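DUF3829 family protein (Bacteroides vulgatus, PDB 4YJW) is of unknown function but folds as an all-alpha bundle of helices and is probably exported as a cell-envelope lipoprotein. Local coordinates at residues S63-D66 / T67-V70; R82-L85 / K86-Y89; D118-A121 / L122-K125; L108-D112 / Q113-K117; S95-A98 / F99-Y103. All coordinates share one frame; numbering follows the deposited sequence.

How the contacts relate
All five contacts are local, so each closes one or two turns of backbone and none encloses or crosses another. Followed from the N terminus, contact 1 comes first, starting the short helix 64-71. The chain then enters the long helix 79-111, which carries contact 2 near its beginning, contact 5 in its middle and contact 4 at its end, where residues 113-117 lead out. Contact 3 completes the turn and starts helix 121-159, which runs back alongside. Contacts 1 and 2 touch, Val70 packing on Tyr89; contacts 3 and 4 share the hairpin, where Tyr109 meets Asp118. The centres of contacts 2 and 4 lie about 38 Å apart.

Contact 1: residues S63-D66 / T67-V70; sequences SVQD and TVFV
The two flat groups that approach each other here, the side-chain amide of Gln65 and the ring of Phe69, stand one turn apart with their planes 57° from parallel. The amide does not lie on the ring: its OE1 comes up beside the stem of the phenylalanine, 4.2 Å from Phe69 CB, while the ring itself swings off toward Tyr76. Both residues belong to the first turns of helix 64-71, and the contact is a worked example of how a helix starts from an N-cap serine. Ser63 OG accepts the amide of Asp66 N at 3.0 Å in a nearly straight bond of 164°, satisfying one of the N-H groups that an opening turn leaves without a carbonyl. The side chain of Asp66 touches Thr24 and Ile28 of helix 10-32, where Val70 also leans on Thr24. Farther on, the regular pattern takes over, with Val68 N bonded to Val64 O, Phe69 N to Gln65 O and Val70 N to Asp66 O. The first carbonyl of the series is held twice. Thr67 N donates to Ser63 O at 3.1 Å, and because the hydroxyl of Thr67 sits beside its own backbone N (chi1 -62°), Thr67 OG1 donates to the same Ser63 O at 2.9 Å. The two donors reach that oxygen from opposite faces of the carbonyl plane, and the methyl Val68 CG2 rests 3.4 Å from the next carbonyl oxygen, Val64 O.

Contact 2: residues R82-L85 / K86-Y89; sequences RQNL and KENY
Asn88 turns its amide back along the helix toward Asn84, and Tyr89 lays its ring beside the carbonyl of Leu85, one donating to a carbonyl of the preceding turn, the other presenting its ring edge to the next one. In Asn88 the CG lies beside the backbone N (chi1 -80°), which brings ND2 to 2.8 Å from Asn84 O, with the acceptor close to the plane of the amide. The backbone Asn88 N also donates to Asn84 O, at 3.1 Å, from the opposite face of that carbonyl. Leu85 O approaches the tyrosine ring at its edge, 3.6 Å from Tyr89 CD2. Such doubled use of an i to i+4 acceptor occurs here within the long helix 79-111, whose regular bonds Glu87 N to Gln83 O and Tyr89 N to Leu85 O lie before and after it. An alanine in place of Asn88 would probably leave Asn84 O with the backbone N-H as its one donor of this pair and open a gap against Tyr140, Val143 and Ile144 of helix 121-159. Leu85 and Tyr89 face helix 10-32 instead: both pack on Tyr21, and the phenol hydroxyl bonds to Ser25. Glu87 runs out extended, its OE2 paired with Arg91 in a salt bridge one turn farther along.

Contact 3: residues D118-A121 / L122-K125; sequences DNNA and LADK
Asp118 OD2 takes the amide proton of Leu122 N at 2.9 Å, the shortest polar bond between residues 118-121 and 122-125. The donor arrives 37° out of the carboxylate plane, and the same oxygen lies 3.4 Å from Leu122 CB. What places it there is the torsion of Asp118: CG stands between the backbone N and the carbonyl carbon (chi1 73°), folding the acid back over the turn that follows. That turn is a type I' beta turn from Asp118 to Ala121, closed by Ala121 N on Asp118 O at 3.0 Å, with Asn119 and Asn120 both at positive phi. Asn120 holds the N-cap position of helix 121-159, yet its side chain makes no capping bond; its OD1 merely approaches the methyl Ala123 CB at 3.9 Å. The opening amides are served from elsewhere, Leu122 N by Asp118 and Ala123 N by the hydroxyl of Tyr109. Since Asp118 OD1 is also bonded to Tyr109 OH, an alanine at Asp118 would probably leave Leu122 N without its acceptor and that phenol with one partner fewer. Beyond this point ordinary helix bonding sets in, with Asp124 N on Asn120 O, while Asp124 pairs with Arg127. The turn is thus the link of a helical hairpin: Leu122 and Ala123 rest on Tyr109 and Tyr106 of helix 79-111, and Asn120 on Met110.

Contact 4: residues L108-D112 / Q113-K117; sequences LYMQD and QSYKK
The end of helix 79-111 and the short, weakly bonded helix 114-117 meet here, in the turn that sends the chain back as a helical hairpin, and two tyrosines and a selenomethionine pack across the break. Met110, present as selenomethionine, curls at both chi2 and chi3 so that its terminal CE methyl sits over one face of the Tyr115 ring, a CH-pi contact 3.8 Å from the centroid and 15° off the normal. The selenium lies more obliquely, 4.5 Å from the centroid of Tyr115, giving a Met-aromatic pair. Lys116 CG lies over the opposite face of the same ring, out toward its rim, and Met110 O comes to its edge in plane, 3.4 Å from Tyr115 CE1. The two tyrosine side chains cross at about a right angle: Tyr109 CZ touches Tyr115 CB at 3.6 Å, and Tyr115 N lies over a face of the Tyr109 ring, near its rim. Backbone and polar groups shape the turn itself. Gln113, in left-handed conformation (phi 67°), donates from N to Met110 O at 3.2 Å, well above the carbonyl plane. Asp112 OD1 is gripped twice from one face, by Ser114 OG at 2.6 Å and by Ser114 N at 3.0 Å; the acid reaches both because its CG stands between its own N and carbonyl carbon (chi1 73°). The bond to the amide closes an Asx turn, which with the left-handed Gln113 forms the bend between helix 79-111 and the weakly bonded helix 114-117 at the tip of the helical hairpin.

Contact 5: residues S95-A98 / F99-Y103; sequences SISA and FYENY
Tyr100 carries CG beside its backbone N (chi1 -73°), while Ile96 has its CG2 anti to its own N, and these two choices set the side chains next to each other, pointing the same way one turn apart. The touch is loose: Ile96 CG2 lies 4.2 Å from Tyr100 CD1. Closer is the carbonyl of the isoleucine, whose oxygen comes to the edge of the ring near its plane, 3.3 Å from Tyr100 CD1, and takes the backbone bond from Tyr100 N at 3.2 Å as well. Phe99, the next-door neighbour, brings its CD2 3.9 Å above the plane of the Tyr100 ring, toward the rim, while Tyr100 CD1 lies in plane at an edge of the Phe99 ring. This is the middle of helix 79-111, a central member of the bundle. Phe99 packs on Ile38 and Val41 of helix 35-44, and Ser95 and Ile96 meet Leu137 of helix 121-159. The phenol of Tyr100 bonds to Glu37. Asn102 CG lies 3.0 Å from Ala98 O, but the ND2 of this asparagine is bonded to Glu130 and not to that carbonyl, which is served by Asn102 N at 2.8 Å. On the exposed flank Glu101 bends at chi2, and its CG sits 3.3 Å from Ser97 O.

Contact 1: residues S63-D66 / T67-V70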
loop_
_atom_site.group_PDB
_atom_site.type_symbol
_atom_site.label_atom_id
_atom_site.label_comp_id
_atom_site.label_asym_id
_atom_site.label_seq_id
_atom_site.Cartn_x
_atom_site.Cartn_y
_atom_site.Cartn_z
ATOM N N SER A 63 -1.200 1.729 -12.305
ATOM C CA SER A 63 -2.308 1.719 -13.268
ATOM C C SER A 63 -3.638 1.908 -12.526
ATOM O O SER A 63 -3.880 1.236 -11.525
ATOM C CB SER A 63 -2.304 0.418 -14.059
ATOM O OG SER A 63 -3.578 0.198 -14.651
ATOM N N VAL A 64 -4.461 2.862 -12.977
ATOM C CA VAL A 64 -5.778 3.130 -12.357
ATOM C C VAL A 64 -6.713 1.950 -12.625
ATOM O O VAL A 64 -7.434 1.536 -11.717
ATOM C CB VAL A 64 -6.434 4.472 -12.815
ATOM C CG1 VAL A 64 -7.636 4.802 -11.928
ATOM C CG2 VAL A 64 -5.427 5.634 -12.749
ATOM N N GLN A 65 -6.732 1.417 -13.850
ATOM C CA GLN A 65 -7.611 0.283 -14.138
ATOM C C GLN A 65 -7.155 -0.962 -13.325
ATOM O O GLN A 65 -8.007 -1.704 -12.846
ATOM C CB GLN A 65 -7.702 -0.003 -15.641
ATOM C CG GLN A 65 -8.536 -1.241 -16.050
ATOM C CD GLN A 65 -9.903 -1.423 -15.396
ATOM O OE1 GLN A 65 -10.228 -2.501 -14.850
ATOM N NE2 GLN A 65 -10.759 -0.420 -15.492
ATOM N N ASP A 66 -5.839 -1.152 -13.118
ATOM C CA ASP A 66 -5.393 -2.260 -12.247
ATOM C C ASP A 66 -5.895 -2.067 -10.807
ATOM O O ASP A 66 -6.273 -3.040 -10.150
ATOM C CB ASP A 66 -3.865 -2.389 -12.243
ATOM C CG ASP A 66 -3.286 -3.040 -13.494
ATOM O OD1 ASP A 66 -4.074 -3.535 -14.331
ATOM O OD2 ASP A 66 -2.050 -3.064 -13.624
ATOM N N THR A 67 -5.910 -0.812 -10.328
ATOM C CA THR A 67 -6.400 -0.436 -8.991
ATOM C C THR A 67 -7.884 -0.816 -8.883
ATOM O O THR A 67 -8.278 -1.449 -7.905
ATOM C CB THR A 67 -6.162 1.068 -8.728
ATOM O OG1 THR A 67 -4.757 1.318 -8.763
ATOM C CG2 THR A 67 -6.672 1.504 -7.369
ATOM N N VAL A 68 -8.684 -0.439 -9.884
ATOM C CA VAL A 68 -10.119 -0.765 -9.919
ATOM C C VAL A 68 -10.308 -2.295 -9.878
ATOM O O VAL A 68 -11.162 -2.800 -9.129
ATOM C CB VAL A 68 -10.821 -0.149 -11.156
ATOM C CG1 VAL A 68 -12.262 -0.652 -11.283
ATOM C CG2 VAL A 68 -10.777 1.373 -11.107
ATOM N N PHE A 69 -9.520 -3.021 -10.685
ATOM C CA PHE A 69 -9.643 -4.465 -10.782
ATOM C C PHE A 69 -9.384 -5.137 -9.432
ATOM O O PHE A 69 -10.196 -5.963 -9.009
ATOM C CB PHE A 69 -8.720 -5.043 -11.878
ATOM C CG PHE A 69 -8.957 -6.509 -12.193
ATOM C CD1 PHE A 69 -10.088 -6.914 -12.897
ATOM C CD2 PHE A 69 -8.017 -7.477 -11.845
ATOM C CE1 PHE A 69 -10.297 -8.265 -13.204
ATOM C CE2 PHE A 69 -8.226 -8.819 -12.154
ATOM C CZ PHE A 69 -9.372 -9.210 -12.811
ATOM N N VAL A 70 -8.296 -4.768 -8.743
ATOM C CA VAL A 70 -7.964 -5.441 -7.482
ATOM C C VAL A 70 -8.851 -4.941 -6.317
ATOM O O VAL A 70 -9.014 -5.668 -5.336
ATOM C CB VAL A 70 -6.470 -5.372 -7.118
ATOM C CG1 VAL A 70 -5.615 -6.074 -8.186
ATOM C CG2 VAL A 70 -5.993 -3.929 -6.852
#

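Contact 2: residues R82-L85 / K86-Y89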
loop_
_atom_site.group_PDB
_atom_site.type_symbol
_atom_site.label_atom_id
_atom_site.label_comp_id
_atom_site.label_asym_id
_atom_site.label_seq_id
_atom_site.Cartn_x
_atom_site.Cartn_y
_atom_site.Cartn_z
ATOM N N ARG A 82 -13.440 -12.440 -0.660
ATOM C CA ARG A 82 -13.791 -11.218 -1.386
ATOM C C ARG A 82 -13.767 -10.019 -0.431
ATOM O O ARG A 82 -13.171 -8.985 -0.753
ATOM C CB ARG A 82 -15.186 -11.387 -2.025
ATOM C CG ARG A 82 -15.555 -10.324 -3.041
ATOM C CD ARG A 82 -16.995 -10.476 -3.485
ATOM N NE ARG A 82 -17.283 -9.656 -4.660
ATOM C CZ ARG A 82 -18.494 -9.466 -5.172
ATOM N NH1 ARG A 82 -19.557 -10.028 -4.610
ATOM N NH2 ARG A 82 -18.652 -8.711 -6.251
ATOM N N GLN A 83 -14.403 -10.168 0.762
ATOM C CA GLN A 83 -14.451 -9.104 1.775
ATOM C C GLN A 83 -13.058 -8.794 2.341
ATOM O O GLN A 83 -12.690 -7.620 2.469
ATOM C CB GLN A 83 -15.417 -9.452 2.912
ATOM C CG GLN A 83 -16.900 -9.323 2.528
ATOM C CD GLN A 83 -17.259 -8.008 1.859
ATOM O OE1 GLN A 83 -17.002 -6.911 2.375
ATOM N NE2 GLN A 83 -17.854 -8.097 0.681
ATOM N N ASN A 84 -12.281 -9.833 2.664
ATOM C CA ASN A 84 -10.927 -9.639 3.192
ATOM C C ASN A 84 -10.005 -8.977 2.154
ATOM O O ASN A 84 -9.226 -8.103 2.532
ATOM C CB ASN A 84 -10.350 -10.951 3.689
ATOM C CG ASN A 84 -11.040 -11.422 4.959
ATOM O OD1 ASN A 84 -11.620 -10.634 5.719
ATOM N ND2 ASN A 84 -11.022 -12.716 5.207
ATOM N N LEU A 85 -10.107 -9.353 0.864
ATOM C CA LEU A 85 -9.284 -8.711 -0.179
ATOM C C LEU A 85 -9.696 -7.246 -0.367
ATOM O O LEU A 85 -8.837 -6.363 -0.420
ATOM C CB LEU A 85 -9.387 -9.464 -1.520
ATOM C CG LEU A 85 -8.673 -10.826 -1.594
ATOM C CD1 LEU A 85 -9.224 -11.655 -2.758
ATOM C CD2 LEU A 85 -7.148 -10.649 -1.722
ATOM N N LYS A 86 -11.006 -6.980 -0.420
ATOM C CA LYS A 86 -11.525 -5.617 -0.604
ATOM C C LYS A 86 -11.104 -4.710 0.564
ATOM O O LYS A 86 -10.653 -3.587 0.330
ATOM C CB LYS A 86 -13.061 -5.654 -0.722
ATOM C CG LYS A 86 -13.690 -4.435 -1.374
ATOM C CD LYS A 86 -15.217 -4.598 -1.440
ATOM C CE LYS A 86 -15.906 -3.510 -2.232
ATOM N NZ LYS A 86 -15.818 -2.178 -1.575
ATOM N N GLU A 87 -11.217 -5.212 1.806
ATOM C CA GLU A 87 -10.853 -4.463 3.014
ATOM C C GLU A 87 -9.354 -4.142 3.044
ATOM O O GLU A 87 -8.982 -2.986 3.254
ATOM C CB GLU A 87 -11.248 -5.255 4.272
ATOM C CG GLU A 87 -11.189 -4.449 5.562
ATOM C CD GLU A 87 -11.305 -5.266 6.836
ATOM O OE1 GLU A 87 -11.934 -6.350 6.810
ATOM O OE2 GLU A 87 -10.773 -4.807 7.873
ATOM N N ASN A 88 -8.500 -5.150 2.838
ATOM C CA ASN A 88 -7.044 -4.953 2.890
ATOM C C ASN A 88 -6.538 -4.009 1.795
ATOM O O ASN A 88 -5.671 -3.172 2.077
ATOM C CB ASN A 88 -6.313 -6.290 2.861
ATOM C CG ASN A 88 -6.321 -6.931 4.226
ATOM O OD1 ASN A 88 -5.528 -6.572 5.099
ATOM N ND2 ASN A 88 -7.229 -7.883 4.460
ATOM N N TYR A 89 -7.098 -4.089 0.568
ATOM C CA TYR A 89 -6.702 -3.179 -0.504
ATOM C C TYR A 89 -7.181 -1.750 -0.216
ATOM O O TYR A 89 -6.421 -0.810 -0.423
ATOM C CB TYR A 89 -7.228 -3.663 -1.865
ATOM C CG TYR A 89 -6.222 -4.475 -2.649
ATOM C CD1 TYR A 89 -5.016 -3.917 -3.061
ATOM C CD2 TYR A 89 -6.505 -5.783 -3.043
ATOM C CE1 TYR A 89 -4.100 -4.647 -3.819
ATOM C CE2 TYR A 89 -5.594 -6.527 -3.805
ATOM C CZ TYR A 89 -4.402 -5.943 -4.207
ATOM O OH TYR A 89 -3.512 -6.624 -4.995
#

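Contact 3: residues D118-A121 / L122-K125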
loop_
_atom_site.group_PDB
_atom_site.type_symbol
_atom_site.label_atom_id
_atom_site.label_comp_id
_atom_site.label_asym_id
_atom_site.label_seq_id
_atom_site.Cartn_x
_atom_site.Cartn_y
_atom_site.Cartn_z
ATOM N N ASP A 118 4.627 25.740 16.746
ATOM C CA ASP A 118 3.932 24.750 17.588
ATOM C C ASP A 118 4.943 23.854 18.349
ATOM O O ASP A 118 4.583 22.765 18.797
ATOM C CB ASP A 118 2.954 23.905 16.745
ATOM C CG ASP A 118 3.624 22.893 15.831
ATOM O OD1 ASP A 118 4.846 22.993 15.633
ATOM O OD2 ASP A 118 2.932 21.963 15.373
ATOM N N ASN A 119 6.210 24.306 18.458
ATOM C CA ASN A 119 7.318 23.593 19.126
ATOM C C ASN A 119 7.367 22.107 18.706
ATOM O O ASN A 119 7.318 21.208 19.555
ATOM C CB ASN A 119 7.233 23.723 20.659
ATOM C CG ASN A 119 8.465 23.223 21.404
ATOM O OD1 ASN A 119 9.591 23.196 20.886
ATOM N ND2 ASN A 119 8.264 22.757 22.619
ATOM N N ASN A 120 7.376 21.867 17.381
ATOM C CA ASN A 120 7.453 20.531 16.763
ATOM C C ASN A 120 6.287 19.575 17.133
ATOM O O ASN A 120 6.454 18.358 16.989
ATOM C CB ASN A 120 8.800 19.859 17.100
ATOM C CG ASN A 120 9.968 20.540 16.438
ATOM O OD1 ASN A 120 10.152 20.488 15.210
ATOM N ND2 ASN A 120 10.781 21.195 17.234
ATOM N N ALA A 121 5.113 20.096 17.572
ATOM C CA ALA A 121 3.971 19.234 17.924
ATOM C C ALA A 121 3.482 18.454 16.701
ATOM O O ALA A 121 3.281 17.237 16.786
ATOM C CB ALA A 121 2.835 20.044 18.514
ATOM N N LEU A 122 3.326 19.136 15.552
ATOM C CA LEU A 122 2.904 18.423 14.342
ATOM C C LEU A 122 4.036 17.489 13.853
ATOM O O LEU A 122 3.739 16.407 13.356
ATOM C CB LEU A 122 2.467 19.399 13.229
ATOM C CG LEU A 122 1.961 18.733 11.931
ATOM C CD1 LEU A 122 0.651 17.971 12.159
ATOM C CD2 LEU A 122 1.819 19.729 10.817
ATOM N N ALA A 123 5.323 17.885 14.026
ATOM C CA ALA A 123 6.451 17.026 13.621
ATOM C C ALA A 123 6.367 15.681 14.342
ATOM O O ALA A 123 6.443 14.650 13.683
ATOM C CB ALA A 123 7.789 17.710 13.940
ATOM N N ASP A 124 6.155 15.697 15.683
ATOM C CA ASP A 124 6.075 14.465 16.478
ATOM C C ASP A 124 4.812 13.670 16.155
ATOM O O ASP A 124 4.879 12.440 16.096
ATOM C CB ASP A 124 6.170 14.756 17.975
ATOM C CG ASP A 124 7.594 15.027 18.440
ATOM O OD1 ASP A 124 8.563 14.613 17.722
ATOM O OD2 ASP A 124 7.752 15.576 19.533
ATOM N N LYS A 125 3.670 14.358 15.912
ATOM C CA LYS A 125 2.424 13.656 15.539
ATOM C C LYS A 125 2.637 12.876 14.232
ATOM O O LYS A 125 2.231 11.715 14.112
ATOM C CB LYS A 125 1.288 14.683 15.381
ATOM C CG LYS A 125 -0.073 14.071 15.056
ATOM C CD LYS A 125 -1.166 15.141 15.093
ATOM C CE LYS A 125 -2.523 14.613 14.668
ATOM N NZ LYS A 125 -3.139 13.751 15.710
#

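Contact 4: residues L108-D112 / Q113-K117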
loop_
_atom_site.group_PDB
_atom_site.type_symbol
_atom_site.label_atom_id
_atom_site.label_comp_id
_atom_site.label_asym_id
_atom_site.label_seq_id
_atom_site.Cartn_x
_atom_site.Cartn_y
_atom_site.Cartn_z
ATOM N N LEU A 108 7.016 20.618 4.035
ATOM C CA LEU A 108 6.615 22.024 3.861
ATOM C C LEU A 108 6.561 22.774 5.200
ATOM O O LEU A 108 6.986 23.934 5.274
ATOM C CB LEU A 108 5.262 22.097 3.144
ATOM C CG LEU A 108 5.229 21.468 1.712
ATOM C CD1 LEU A 108 3.894 21.777 1.005
ATOM C CD2 LEU A 108 6.422 21.940 0.838
ATOM N N TYR A 109 6.087 22.095 6.255
ATOM C CA TYR A 109 5.964 22.632 7.617
ATOM C C TYR A 109 7.359 22.830 8.241
ATOM O O TYR A 109 7.551 23.784 9.001
ATOM C CB TYR A 109 5.037 21.697 8.435
ATOM C CG TYR A 109 5.281 21.597 9.928
ATOM C CD1 TYR A 109 6.165 20.651 10.445
ATOM C CD2 TYR A 109 4.480 22.292 10.829
ATOM C CE1 TYR A 109 6.331 20.488 11.819
ATOM C CE2 TYR A 109 4.657 22.159 12.207
ATOM C CZ TYR A 109 5.570 21.236 12.696
ATOM O OH TYR A 109 5.746 21.068 14.048
HETATM N N MSE A 110 8.334 21.941 7.942
HETATM C CA MSE A 110 9.696 22.145 8.458
HETATM C C MSE A 110 10.378 23.307 7.694
HETATM O O MSE A 110 10.983 24.193 8.309
HETATM C CB MSE A 110 10.559 20.858 8.300
HETATM C CG MSE A 110 10.102 19.672 9.160
HETATM SE SE MSE A 110 9.926 20.112 11.071
HETATM C CE MSE A 110 11.822 20.514 11.455
ATOM N N GLN A 111 10.301 23.280 6.353
ATOM C CA GLN A 111 11.012 24.253 5.509
ATOM C C GLN A 111 10.443 25.674 5.564
ATOM O O GLN A 111 11.182 26.610 5.246
ATOM C CB GLN A 111 11.088 23.756 4.065
ATOM C CG GLN A 111 12.067 22.570 3.989
ATOM C CD GLN A 111 12.273 21.997 2.614
ATOM O OE1 GLN A 111 11.485 22.211 1.675
ATOM N NE2 GLN A 111 13.328 21.208 2.479
ATOM N N ASP A 112 9.172 25.858 5.974
ATOM C CA ASP A 112 8.627 27.220 6.059
ATOM C C ASP A 112 8.669 27.703 7.521
ATOM O O ASP A 112 8.069 28.732 7.852
ATOM C CB ASP A 112 7.215 27.311 5.442
ATOM C CG ASP A 112 6.091 26.676 6.242
ATOM O OD1 ASP A 112 6.353 26.216 7.378
ATOM O OD2 ASP A 112 4.960 26.578 5.705
ATOM N N GLN A 113 9.353 26.928 8.401
ATOM C CA GLN A 113 9.590 27.229 9.827
ATOM C C GLN A 113 8.303 27.214 10.687
ATOM O O GLN A 113 8.329 27.721 11.818
ATOM C CB GLN A 113 10.318 28.588 9.998
ATOM C CG GLN A 113 11.691 28.647 9.339
ATOM C CD GLN A 113 12.275 30.031 9.429
ATOM O OE1 GLN A 113 12.941 30.390 10.407
ATOM N NE2 GLN A 113 12.015 30.846 8.416
ATOM N N SER A 114 7.217 26.568 10.203
ATOM C CA SER A 114 5.971 26.430 10.991
ATOM C C SER A 114 6.216 25.624 12.276
ATOM O O SER A 114 5.506 25.846 13.269
ATOM C CB SER A 114 4.868 25.760 10.182
ATOM O OG SER A 114 4.397 26.578 9.128
ATOM N N TYR A 115 7.251 24.727 12.285
ATOM C CA TYR A 115 7.588 23.919 13.463
ATOM C C TYR A 115 7.965 24.778 14.674
ATOM O O TYR A 115 7.793 24.328 15.809
ATOM C CB TYR A 115 8.698 22.893 13.169
ATOM C CG TYR A 115 10.077 23.483 12.985
ATOM C CD1 TYR A 115 10.503 23.936 11.737
ATOM C CD2 TYR A 115 10.979 23.540 14.045
ATOM C CE1 TYR A 115 11.785 24.453 11.555
ATOM C CE2 TYR A 115 12.258 24.079 13.880
ATOM C CZ TYR A 115 12.656 24.531 12.631
ATOM O OH TYR A 115 13.915 25.060 12.455
ATOM N N LYS A 116 8.491 25.992 14.435
ATOM C CA LYS A 116 8.872 26.920 15.517
ATOM C C LYS A 116 7.625 27.429 16.235
ATOM O O LYS A 116 7.673 27.667 17.441
ATOM C CB LYS A 116 9.687 28.102 14.952
ATOM C CG LYS A 116 11.040 27.688 14.372
ATOM C CD LYS A 116 11.853 28.904 13.931
ATOM C CE LYS A 116 13.167 28.532 13.281
ATOM N NZ LYS A 116 14.143 27.959 14.253
ATOM N N LYS A 117 6.495 27.549 15.504
ATOM C CA LYS A 117 5.228 28.059 16.033
ATOM C C LYS A 117 4.482 27.062 16.957
ATOM O O LYS A 117 3.736 27.513 17.824
ATOM C CB LYS A 117 4.296 28.503 14.888
ATOM C CG LYS A 117 4.728 29.824 14.242
ATOM C CD LYS A 117 3.630 30.455 13.378
ATOM C CE LYS A 117 3.708 30.078 11.913
ATOM N NZ LYS A 117 3.108 28.740 11.636
#

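Contact 5: residues S95-A98 / F99-Y103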
loop_
_atom_site.group_PDB
_atom_site.type_symbol
_atom_site.label_atom_id
_atom_site.label_comp_id
_atom_site.label_asym_id
_atom_site.label_seq_id
_atom_site.Cartn_x
_atom_site.Cartn_y
_atom_site.Cartn_z
ATOM N N SER A 95 -3.745 4.091 3.227
ATOM C CA SER A 95 -2.483 4.156 3.991
ATOM C C SER A 95 -1.347 4.692 3.137
ATOM O O SER A 95 -0.524 5.474 3.645
ATOM C CB SER A 95 -2.108 2.798 4.583
ATOM O OG SER A 95 -3.009 2.450 5.623
ATOM N N ILE A 96 -1.309 4.306 1.841
ATOM C CA ILE A 96 -0.291 4.800 0.898
ATOM C C ILE A 96 -0.463 6.290 0.753
ATOM O O ILE A 96 0.509 7.044 0.861
ATOM C CB ILE A 96 -0.358 4.073 -0.485
ATOM C CG1 ILE A 96 0.276 2.657 -0.412
ATOM C CG2 ILE A 96 0.343 4.904 -1.596
ATOM C CD1 ILE A 96 1.949 2.618 -0.131
ATOM N N SER A 97 -1.715 6.732 0.563
ATOM C CA SER A 97 -2.007 8.157 0.390
ATOM C C SER A 97 -1.563 8.946 1.627
ATOM O O SER A 97 -0.809 9.912 1.500
ATOM C CB SER A 97 -3.500 8.353 0.144
ATOM O OG SER A 97 -3.769 9.727 -0.081
ATOM N N ALA A 98 -1.930 8.455 2.806
ATOM C CA ALA A 98 -1.593 9.114 4.069
ATOM C C ALA A 98 -0.082 9.178 4.261
ATOM O O ALA A 98 0.415 10.221 4.693
ATOM C CB ALA A 98 -2.234 8.375 5.233
ATOM N N PHE A 99 0.638 8.064 3.997
ATOM C CA PHE A 99 2.083 8.000 4.203
ATOM C C PHE A 99 2.815 9.070 3.389
ATOM O O PHE A 99 3.636 9.817 3.944
ATOM C CB PHE A 99 2.629 6.595 3.869
ATOM C CG PHE A 99 4.089 6.447 4.241
ATOM C CD1 PHE A 99 4.468 6.209 5.562
ATOM C CD2 PHE A 99 5.090 6.575 3.271
ATOM C CE1 PHE A 99 5.828 6.052 5.898
ATOM C CE2 PHE A 99 6.445 6.459 3.613
ATOM C CZ PHE A 99 6.803 6.170 4.923
ATOM N N TYR A 100 2.508 9.174 2.095
ATOM C CA TYR A 100 3.200 10.149 1.239
ATOM C C TYR A 100 2.675 11.554 1.426
ATOM O O TYR A 100 3.473 12.488 1.414
ATOM C CB TYR A 100 3.126 9.712 -0.231
ATOM C CG TYR A 100 4.035 8.537 -0.504
ATOM C CD1 TYR A 100 3.581 7.231 -0.342
ATOM C CD2 TYR A 100 5.360 8.727 -0.896
ATOM C CE1 TYR A 100 4.404 6.144 -0.574
ATOM C CE2 TYR A 100 6.199 7.638 -1.149
ATOM C CZ TYR A 100 5.707 6.348 -1.002
ATOM O OH TYR A 100 6.492 5.260 -1.260
ATOM N N GLU A 101 1.363 11.732 1.676
ATOM C CA GLU A 101 0.834 13.083 1.930
ATOM C C GLU A 101 1.371 13.643 3.264
ATOM O O GLU A 101 1.655 14.842 3.342
ATOM C CB GLU A 101 -0.704 13.108 1.925
ATOM C CG GLU A 101 -1.283 13.046 0.503
ATOM C CD GLU A 101 -0.934 14.193 -0.439
ATOM O OE1 GLU A 101 -0.844 15.349 0.029
ATOM O OE2 GLU A 101 -0.788 13.943 -1.655
ATOM N N ASN A 102 1.460 12.791 4.323
ATOM C CA ASN A 102 1.995 13.228 5.626
ATOM C C ASN A 102 3.430 13.715 5.467
ATOM O O ASN A 102 3.789 14.722 6.074
ATOM C CB ASN A 102 1.947 12.099 6.668
ATOM C CG ASN A 102 0.585 11.830 7.237
ATOM O OD1 ASN A 102 -0.339 12.643 7.119
ATOM N ND2 ASN A 102 0.417 10.654 7.855
ATOM N N TYR A 103 4.244 13.013 4.663
ATOM C CA TYR A 103 5.642 13.434 4.444
ATOM C C TYR A 103 5.673 14.771 3.677
ATOM O O TYR A 103 6.460 15.653 4.013
ATOM C CB TYR A 103 6.473 12.374 3.705
ATOM C CG TYR A 103 7.878 12.869 3.424
ATOM C CD1 TYR A 103 8.756 13.159 4.473
ATOM C CD2 TYR A 103 8.256 13.251 2.138
ATOM C CE1 TYR A 103 9.990 13.765 4.244
ATOM C CE2 TYR A 103 9.511 13.824 1.891
ATOM C CZ TYR A 103 10.371 14.083 2.948
ATOM O OH TYR A 103 11.589 14.678 2.719
#